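PDB 2ZK9: protein-glutaminase from Chryseobacterium proteolyticum, which probably hydrolyses the side-chain amide of glutamine residues in proteins, giving glutamate and ammonia. Local coordinates for residues Arg45-Arg50 against Cys60-Val65; Ala138-Tyr143 against Tyr150-Asn155. All coordinates share one frame; numbering follows the deposited sequence. Where two conformers were deposited one is given.

Contact 1 (Arg45-Arg50 against Cys60-Val65); sequences RAHKMR and CEKQFV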
ATOM      1  N   ARG A  45       2.104  -5.030  -2.027  1.00  7.36           N
ATOM      2  CA  ARG A  45       0.712  -4.736  -1.671  1.00  7.37           C
ATOM      3  C   ARG A  45       0.183  -3.556  -2.470  1.00  7.42           C
ATOM      4  O   ARG A  45      -0.942  -3.562  -2.940  1.00  7.56           O
ATOM      5  CB  ARG A  45       0.555  -4.520  -0.177  1.00  7.61           C
ATOM      6  CG  ARG A  45       0.993  -5.678   0.709  1.00  8.16           C
ATOM      7  CD  ARG A  45       0.483  -5.588   2.107  1.00  8.13           C
ATOM      8  NE  ARG A  45       0.822  -4.347   2.843  1.00  8.55           N
ATOM      9  CZ  ARG A  45       1.966  -4.141   3.457  1.00  8.69           C
ATOM     10  NH1 ARG A  45       2.941  -5.019   3.492  1.00  9.62           N
ATOM     11  NH2 ARG A  45       2.188  -2.966   4.072  1.00  9.85           N
ATOM     12  N   ALA A  46       1.010  -2.509  -2.600  1.00  7.46           N
ATOM     13  CA  ALA A  46       0.575  -1.300  -3.308  1.00  7.28           C
ATOM     14  C   ALA A  46       0.335  -1.571  -4.766  1.00  7.15           C
ATOM     15  O   ALA A  46      -0.630  -1.095  -5.364  1.00  7.60           O
ATOM     16  CB  ALA A  46       1.575  -0.176  -3.096  1.00  8.17           C
ATOM     17  N   HIS A  47       1.226  -2.363  -5.405  1.00  7.17           N
ATOM     18  CA  HIS A  47       1.061  -2.626  -6.819  1.00  7.35           C
ATOM     19  C   HIS A  47      -0.156  -3.521  -7.088  1.00  7.50           C
ATOM     20  O   HIS A  47      -0.801  -3.389  -8.122  1.00  8.13           O
ATOM     21  CB  HIS A  47       2.353  -3.239  -7.377  1.00  7.71           C
ATOM     22  CG  HIS A  47       2.736  -2.700  -8.716  1.00  7.67           C
ATOM     23  ND1 HIS A  47       2.779  -1.402  -8.952  1.00  8.92           N
ATOM     24  CD2 HIS A  47       3.175  -3.288  -9.869  1.00  8.55           C
ATOM     25  CE1 HIS A  47       3.230  -1.133 -10.156  1.00  9.08           C
ATOM     26  NE2 HIS A  47       3.457  -2.292 -10.741  1.00  9.35           N
ATOM     27  N   LYS A  48      -0.462  -4.406  -6.153  1.00  7.65           N
ATOM     28  CA  LYS A  48      -1.653  -5.246  -6.268  1.00  7.92           C
ATOM     29  C   LYS A  48      -2.923  -4.429  -6.083  1.00  8.01           C
ATOM     30  O   LYS A  48      -3.911  -4.625  -6.796  1.00  8.76           O
ATOM     31  CB  LYS A  48      -1.596  -6.403  -5.294  1.00  7.95           C
ATOM     32  CG  LYS A  48      -2.582  -7.517  -5.558  1.00  8.38           C
ATOM     33  CD  LYS A  48      -2.273  -8.323  -6.812  1.00  8.31           C
ATOM     34  CE  LYS A  48      -3.168  -9.521  -6.949  1.00  9.26           C
ATOM     35  NZ  LYS A  48      -2.972 -10.237  -8.213  1.00 10.23           N
ATOM     36  N   MET A  49      -2.906  -3.476  -5.144  1.00  7.57           N
ATOM     37  CA  MET A  49      -4.042  -2.553  -5.035  1.00  7.97           C
ATOM     38  C   MET A  49      -4.254  -1.786  -6.317  1.00  8.12           C
ATOM     39  O   MET A  49      -5.381  -1.588  -6.762  1.00  8.87           O
ATOM     40  CB  MET A  49      -3.835  -1.570  -3.877  1.00  7.82           C
ATOM     41  CG  MET A  49      -3.892  -2.239  -2.508  1.00  8.27           C
ATOM     42  SD  MET A  49      -4.021  -1.034  -1.149  1.00  8.58           S
ATOM     43  CE  MET A  49      -2.340  -0.444  -1.014  1.00  9.01           C
ATOM     44  N   ARG A  50      -3.167  -1.335  -6.932  1.00  8.43           N
ATOM     45  CA  ARG A  50      -3.244  -0.629  -8.216  1.00  8.79           C
ATOM     46  C   ARG A  50      -3.833  -1.523  -9.290  1.00  8.99           C
ATOM     47  O   ARG A  50      -4.636  -1.052 -10.081  1.00 10.31           O
ATOM     48  CB  ARG A  50      -1.887  -0.102  -8.618  1.00  8.22           C
ATOM     49  CG  ARG A  50      -1.899   0.485 -10.028  1.00  8.86           C
ATOM     50  CD  ARG A  50      -0.574   1.124 -10.317  1.00  9.15           C
ATOM     51  NE  ARG A  50      -0.538   1.683 -11.702  1.00  9.00           N
ATOM     52  CZ  ARG A  50      -0.031   1.078 -12.731  1.00  9.42           C
ATOM     53  NH1 ARG A  50       0.587  -0.122 -12.660  1.00  9.75           N
ATOM     54  NH2 ARG A  50      -0.071   1.709 -13.925  1.00 10.40           N
ATOM     55  N   CYS A  60      -3.820   5.340 -10.397  1.00  9.25           N
ATOM     56  CA  CYS A  60      -3.558   6.098  -9.205  1.00  9.14           C
ATOM     57  C   CYS A  60      -2.092   6.500  -9.197  1.00  8.98           C
ATOM     58  O   CYS A  60      -1.323   6.122 -10.068  1.00 10.70           O
ATOM     59  CB  CYS A  60      -3.907   5.271  -7.977  1.00 10.84           C
ATOM     60  SG  CYS A  60      -2.998   3.718  -7.843  1.00 12.18           S
ATOM     61  N   GLU A  61      -1.757   7.290  -8.167  1.00  8.71           N
ATOM     62  CA  GLU A  61      -0.354   7.539  -7.839  1.00  8.43           C
ATOM     63  C   GLU A  61       0.109   6.581  -6.786  1.00  8.00           C
ATOM     64  O   GLU A  61      -0.708   5.889  -6.114  1.00  9.09           O
ATOM     65  CB  GLU A  61      -0.210   8.999  -7.345  1.00  8.85           C
ATOM     66  CG  GLU A  61      -0.359  10.014  -8.488  1.00 10.11           C
ATOM     67  CD  GLU A  61      -0.441  11.403  -7.929  1.00 11.03           C
ATOM     68  OE1 GLU A  61      -1.505  11.788  -7.389  1.00 11.64           O
ATOM     69  OE2 GLU A  61       0.615  12.137  -7.935  1.00 14.17           O
ATOM     70  N   LYS A  62       1.392   6.539  -6.527  1.00  8.35           N
ATOM     71  CA  LYS A  62       1.986   6.006  -5.301  1.00  7.92           C
ATOM     72  C   LYS A  62       2.416   7.197  -4.458  1.00  7.99           C
ATOM     73  O   LYS A  62       2.881   8.198  -5.007  1.00  9.03           O
ATOM     74  CB  LYS A  62       3.182   5.118  -5.548  1.00  8.41           C
ATOM     75  CG  LYS A  62       2.981   3.904  -6.414  1.00  8.52           C
ATOM     76  CD  LYS A  62       2.098   2.836  -5.778  1.00  8.30           C
ATOM     77  CE  LYS A  62       1.760   1.705  -6.710  1.00  8.11           C
ATOM     78  NZ  LYS A  62       2.997   1.056  -7.185  1.00  8.70           N
ATOM     79  N   GLN A  63       2.352   7.050  -3.139  1.00  8.25           N
ATOM     80  CA  GLN A  63       3.137   7.922  -2.282  1.00  7.91           C
ATOM     81  C   GLN A  63       4.145   7.042  -1.537  1.00  7.62           C
ATOM     82  O   GLN A  63       3.772   6.035  -0.936  1.00  8.31           O
ATOM     83  CB  GLN A  63       2.297   8.714  -1.281  1.00  8.67           C
ATOM     84  CG  GLN A  63       3.123   9.734  -0.508  1.00  8.69           C
ATOM     85  CD  GLN A  63       2.322  10.727   0.285  1.00  9.91           C
ATOM     86  OE1 GLN A  63       2.281  10.685   1.519  1.00 10.64           O
ATOM     87  NE2 GLN A  63       1.606  11.618  -0.407  1.00 10.92           N
ATOM     88  N   PHE A  64       5.409   7.450  -1.611  1.00  8.30           N
ATOM     89  CA  PHE A  64       6.501   6.866  -0.877  1.00  8.20           C
ATOM     90  C   PHE A  64       6.868   7.773   0.269  1.00  9.14           C
ATOM     91  O   PHE A  64       7.014   8.978   0.060  1.00 10.34           O
ATOM     92  CB  PHE A  64       7.726   6.658  -1.760  1.00  8.76           C
ATOM     93  CG  PHE A  64       7.531   5.625  -2.841  1.00  8.88           C
ATOM     94  CD1 PHE A  64       7.908   4.303  -2.654  1.00  9.16           C
ATOM     95  CD2 PHE A  64       6.967   5.946  -4.070  1.00  9.19           C
ATOM     96  CE1 PHE A  64       7.702   3.331  -3.602  1.00  9.38           C
ATOM     97  CE2 PHE A  64       6.743   4.987  -5.041  1.00  9.06           C
ATOM     98  CZ  PHE A  64       7.124   3.658  -4.816  1.00  9.56           C
ATOM     99  N   VAL A  65       7.061   7.218   1.465  1.00  9.04           N
ATOM    100  CA  VAL A  65       7.532   7.990   2.605  1.00  9.21           C
ATOM    101  C   VAL A  65       8.781   7.307   3.127  1.00  8.90           C
ATOM    102  O   VAL A  65       8.854   6.077   3.113  1.00  9.69           O
ATOM    103  CB  VAL A  65       6.400   8.125   3.673  1.00  9.99           C
ATOM    104  CG1 VAL A  65       5.880   6.813   4.192  1.00 10.83           C
ATOM    105  CG2 VAL A  65       6.878   8.988   4.834  1.00 11.29           C
TER
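A46 and K62 bring together helix 42-55 and strand 61-66 in a helix-on-sheet layer. The family belongs to the clan of papain-like peptidases, where a central helix packs beside a beta sheet in this way. The two segments run nearly antiparallel, 162° apart, with their axes 10.1 Å from each other at closest. The long chain of K62 spans much of the gap. A46 points its methyl toward the strand. Its CB lies 4.1 Å from CD of K62, and its carbonyl oxygen is 3.9 Å from CE of the same lysine. The lysine chain thus passes over the A46 methyl on its way to the helix.

H47 comes next and makes the polar link. K62 NZ donates a hydrogen bond of 3.0 Å to ND1 of H47. The ammonium sits at the ring edge, tilted 17° from the ring plane, and the lysine chain meets the imidazole at about a right angle. Bends at chi2 and chi4 (59°) turn the end of K62 to the helix. NZ is also gripped by the carbonyl oxygens of V141 and G139. Three acceptors thus hold this buried ammonium, which would favour its charged form. ND1 is used as an acceptor, consistent with a neutral imidazole protonated at NE2.

R50 closes the contact a turn later. Its guanidinium forms a salt bridge with D59, while its NE stays 5.8 Å from K62 NZ. The aliphatic base of R50 packs on C60: SG lies 4.1 Å from both CB and CG.

Contact 2 (Ala138-Tyr143 against Tyr150-Asn155); sequences AGNVYY and YLYDNN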
ATOM      1  N   ALA A 138       3.881   8.456 -10.322  1.00  8.91           N
ATOM      2  CA  ALA A 138       2.884   7.686 -11.072  1.00  9.06           C
ATOM      3  C   ALA A 138       2.709   6.318 -10.443  1.00  8.45           C
ATOM      4  O   ALA A 138       3.649   5.714  -9.886  1.00  8.65           O
ATOM      5  CB  ALA A 138       3.371   7.518 -12.531  1.00 10.63           C
ATOM      6  N   GLY A 139       1.512   5.788 -10.556  1.00  8.21           N
ATOM      7  CA  GLY A 139       1.185   4.492 -10.015  1.00  8.73           C
ATOM      8  C   GLY A 139       2.029   3.365 -10.518  1.00  8.18           C
ATOM      9  O   GLY A 139       2.262   2.368  -9.815  1.00  8.93           O
ATOM     10  N   ASN A 140       2.497   3.488 -11.760  1.00  8.56           N
ATOM     11  CA  ASN A 140       3.252   2.375 -12.358  1.00  8.94           C
ATOM     12  C   ASN A 140       4.620   2.190 -11.717  1.00  8.57           C
ATOM     13  O   ASN A 140       5.239   1.149 -11.938  1.00  9.46           O
ATOM     14  CB  ASN A 140       3.312   2.462 -13.866  1.00 10.49           C
ATOM     15  CG  ASN A 140       4.187   3.493 -14.458  1.00 10.86           C
ATOM     16  OD1 ASN A 140       4.585   3.253 -15.660  1.00 17.61           O
ATOM     17  ND2 ASN A 140       4.476   4.524 -13.805  1.00 10.35           N
ATOM     18  N   VAL A 141       5.111   3.142 -10.947  1.00  8.04           N
ATOM     19  CA  VAL A 141       6.368   2.957 -10.260  1.00  8.31           C
ATOM     20  C   VAL A 141       6.192   1.937  -9.145  1.00  7.71           C
ATOM     21  O   VAL A 141       5.364   2.097  -8.247  1.00  8.72           O
ATOM     22  CB  VAL A 141       6.882   4.308  -9.694  1.00  9.04           C
ATOM     23  CG1 VAL A 141       8.113   4.088  -8.862  1.00 10.42           C
ATOM     24  CG2 VAL A 141       7.144   5.285 -10.851  1.00 10.76           C
ATOM     25  N   TYR A 142       7.006   0.900  -9.174  1.00  8.22           N
ATOM     26  CA  TYR A 142       6.969  -0.146  -8.157  1.00  8.04           C
ATOM     27  C   TYR A 142       7.749   0.252  -6.922  1.00  8.35           C
ATOM     28  O   TYR A 142       7.305   0.039  -5.779  1.00  8.50           O
ATOM     29  CB  TYR A 142       7.547  -1.391  -8.744  1.00  8.75           C
ATOM     30  CG  TYR A 142       7.371  -2.711  -7.977  1.00  7.77           C
ATOM     31  CD1 TYR A 142       8.447  -3.532  -7.788  1.00  9.05           C
ATOM     32  CD2 TYR A 142       6.134  -3.138  -7.521  1.00  8.54           C
ATOM     33  CE1 TYR A 142       8.312  -4.769  -7.128  1.00  9.14           C
ATOM     34  CE2 TYR A 142       5.970  -4.344  -6.928  1.00  8.40           C
ATOM     35  CZ  TYR A 142       7.060  -5.164  -6.737  1.00  8.79           C
ATOM     36  OH  TYR A 142       6.835  -6.392  -6.137  1.00  9.44           O
ATOM     37  N   TYR A 143       8.920   0.831  -7.114  1.00  8.84           N
ATOM     38  CA  TYR A 143       9.760   1.332  -6.026  1.00  9.59           C
ATOM     39  C   TYR A 143      10.494   2.594  -6.532  1.00  9.54           C
ATOM     40  O   TYR A 143      10.961   2.634  -7.656  1.00 10.46           O
ATOM     41  CB  TYR A 143      10.757   0.313  -5.521  1.00 10.98           C
ATOM     42  CG  TYR A 143      11.709   0.844  -4.489  1.00 12.90           C
ATOM     43  CD1 TYR A 143      11.251   1.203  -3.190  1.00 14.65           C
ATOM     44  CD2 TYR A 143      13.027   1.138  -4.783  1.00 13.78           C
ATOM     45  CE1 TYR A 143      12.093   1.743  -2.246  1.00 16.03           C
ATOM     46  CE2 TYR A 143      13.883   1.655  -3.851  1.00 16.07           C
ATOM     47  CZ  TYR A 143      13.415   1.950  -2.582  1.00 17.26           C
ATOM     48  OH  TYR A 143      14.319   2.492  -1.690  1.00 23.18           O
ATOM     49  N   TYR A 150      13.732   4.837 -10.251  1.00 20.08           N
ATOM     50  CA  TYR A 150      12.522   4.043 -10.311  1.00 16.36           C
ATOM     51  C   TYR A 150      12.777   2.612 -10.713  1.00 16.52           C
ATOM     52  O   TYR A 150      13.654   2.319 -11.584  1.00 20.49           O
ATOM     53  CB  TYR A 150      11.557   4.707 -11.291  1.00 19.45           C
ATOM     54  CG  TYR A 150      10.900   6.037 -11.025  1.00 18.08           C
ATOM     55  CD1 TYR A 150      10.828   6.613  -9.806  1.00 15.13           C
ATOM     56  CD2 TYR A 150      10.256   6.729 -12.082  1.00 21.61           C
ATOM     57  CE1 TYR A 150      10.226   7.829  -9.570  1.00 16.81           C
ATOM     58  CE2 TYR A 150       9.627   7.929 -11.869  1.00 19.52           C
ATOM     59  CZ  TYR A 150       9.592   8.493 -10.623  1.00 18.22           C
ATOM     60  OH  TYR A 150       8.933   9.711 -10.444  1.00 22.19           O
ATOM     61  N   LEU A 151      12.048   1.637 -10.175  0.64 12.99           N
ATOM     62  CA  LEU A 151      11.985   0.269 -10.651  0.64 14.43           C
ATOM     63  C   LEU A 151      10.500  -0.002 -10.929  0.64 10.61           C
ATOM     64  O   LEU A 151       9.656   0.638 -10.299  0.64 10.95           O
ATOM     65  CB  LEU A 151      12.411  -0.728  -9.596  0.64 17.43           C
ATOM     66  CG  LEU A 151      13.775  -0.698  -8.964  0.64 22.39           C
ATOM     67  CD1 LEU A 151      13.791  -1.657  -7.807  0.64 34.51           C
ATOM     68  CD2 LEU A 151      14.718  -1.110 -10.076  0.64 26.58           C
ATOM     69  N   TYR A 152      10.196  -0.919 -11.813  1.00 10.17           N
ATOM     70  CA  TYR A 152       8.889  -1.243 -12.323  1.00 10.08           C
ATOM     71  C   TYR A 152       8.589  -2.739 -12.203  1.00  9.51           C
ATOM     72  O   TYR A 152       9.501  -3.548 -12.126  1.00 11.03           O
ATOM     73  CB  TYR A 152       8.851  -0.813 -13.801  1.00 11.41           C
ATOM     74  CG  TYR A 152       8.984   0.685 -13.947  1.00 11.62           C
ATOM     75  CD1 TYR A 152       7.847   1.494 -13.774  1.00 12.98           C
ATOM     76  CD2 TYR A 152      10.178   1.293 -14.210  1.00 13.39           C
ATOM     77  CE1 TYR A 152       7.903   2.848 -13.886  1.00 13.86           C
ATOM     78  CE2 TYR A 152      10.264   2.690 -14.321  1.00 14.88           C
ATOM     79  CZ  TYR A 152       9.116   3.407 -14.141  1.00 15.10           C
ATOM     80  OH  TYR A 152       9.148   4.798 -14.244  1.00 18.20           O
ATOM     81  N   ASP A 153       7.310  -3.049 -12.222  1.00  9.02           N
ATOM     82  CA  ASP A 153       6.831  -4.437 -12.197  1.00  8.98           C
ATOM     83  C   ASP A 153       5.572  -4.540 -13.050  1.00  8.44           C
ATOM     84  O   ASP A 153       4.465  -4.774 -12.594  1.00  9.55           O
ATOM     85  CB  ASP A 153       6.548  -4.922 -10.782  1.00  8.55           C
ATOM     86  CG  ASP A 153       6.182  -6.374 -10.644  1.00  8.51           C
ATOM     87  OD1 ASP A 153       6.724  -7.207 -11.416  1.00  9.40           O
ATOM     88  OD2 ASP A 153       5.367  -6.702  -9.732  1.00  9.03           O
ATOM     89  N   ASN A 154       5.714  -4.250 -14.371  1.00  9.98           N
ATOM     90  CA  ASN A 154       4.591  -3.974 -15.194  1.00 10.85           C
ATOM     91  C   ASN A 154       3.651  -5.165 -15.345  1.00 11.70           C
ATOM     92  O   ASN A 154       2.428  -4.964 -15.520  1.00 14.20           O
ATOM     93  CB  ASN A 154       5.023  -3.557 -16.555  1.00 12.56           C
ATOM     94  CG  ASN A 154       5.526  -2.155 -16.630  1.00 13.72           C
ATOM     95  OD1 ASN A 154       5.476  -1.388 -15.704  1.00 13.68           O
ATOM     96  ND2 ASN A 154       6.019  -1.855 -17.800  1.00 18.53           N
ATOM     97  N   ASN A 155       4.184  -6.386 -15.286  1.00 10.90           N
ATOM     98  CA  ASN A 155       3.383  -7.583 -15.442  1.00 11.86           C
ATOM     99  C   ASN A 155       3.010  -8.232 -14.127  1.00 10.72           C
ATOM    100  O   ASN A 155       2.429  -9.306 -14.116  1.00 12.05           O
ATOM    101  CB  ASN A 155       4.129  -8.574 -16.377  1.00 14.91           C
ATOM    102  CG  ASN A 155       4.242  -7.994 -17.789  1.00 15.77           C
ATOM    103  OD1 ASN A 155       5.357  -7.950 -18.309  1.00 20.96           O
ATOM    104  ND2 ASN A 155       3.189  -7.526 -18.328  1.00 20.87           N
TER
HETATM  105  O   HOH W   1       6.278   9.534 -11.562  1.00 15.49           O
HETATM  106  O   HOH W   2       5.106  -1.366 -12.953  1.00  9.73           O
HETATM  107  O   HOH W   3       6.757   6.026 -14.388  1.00 15.75           O
HETATM  108  O   HOH W   4       3.453   0.431 -16.440  1.00 16.40           O
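The carbonyl oxygen of L151 takes two backbone bonds, from the successive residues Y142 and Y143. This is a classic beta bulge in the hairpin of strands 141-144 and 150-152. Y142 N lies 2.9 Å from L151 O, in the carbonyl plane. Y143 N is 3.3 Å from the same oxygen and stands 41° above that plane. In return L151 N gives a bond of 2.9 Å to Y143 O. The chain turns a corner at Y142, and Y142 points its side chain toward the other segment, while Y143 and L151 share a sheet face.

Two rings receive CH-pi contacts over their faces. CG2 of V141 sits 3.7 Å from the centroid of the Y150 ring, close to the ring normal. The V141 rotamer, with CG1 anti to the backbone N (chi1 174°), turns both methyls to this ring, CG2 over its centre and CG1 near CD1. CB of D153 lies 3.6 Å from the centroid of the Y142 ring. The two side chains run side by side in the same direction. The hydroxyl of Y142 bonds to N158, and the D153 carboxylate bonds to T159 and to the backbone N of N158.

On the N140 side, N140 O meets the edge of the Y152 ring, 3.2 Å from CD1. Waters tie this side together. One links N140 ND2 to Y152 OH. Another accepts from D153 N at 2.9 Å. It is also within hydrogen-bonding distance of N140 O and N154 OD1.

The hairpin packs against helix 42-55, where Y142 touches A44 and N140 touches R50, and against the start of helix 157-165, reached by Y142 and D153. V141 O and G139 O accept from K62 of strand 61-66.

The two contacts follow one another along the chain, and their centres are 9 Å apart. They meet at K62, whose NZ is 2.8 Å from V141 O and 3.0 Å from G139 O. The helix-strand layer of contact 1 is thereby tied to the turn that leads into the bulged hairpin of contact 2. H47 makes a second join. Its ring meets that of Y142 edge to face, and its NE2 makes a weak hydrogen bond of 3.3 Å to D153 O. A sodium ion lies about 9 Å from the side chain of A46 and about 8 Å from that of Y143. A glycerol, probably from crystallisation, lies about 4 Å from the Y143 side chain.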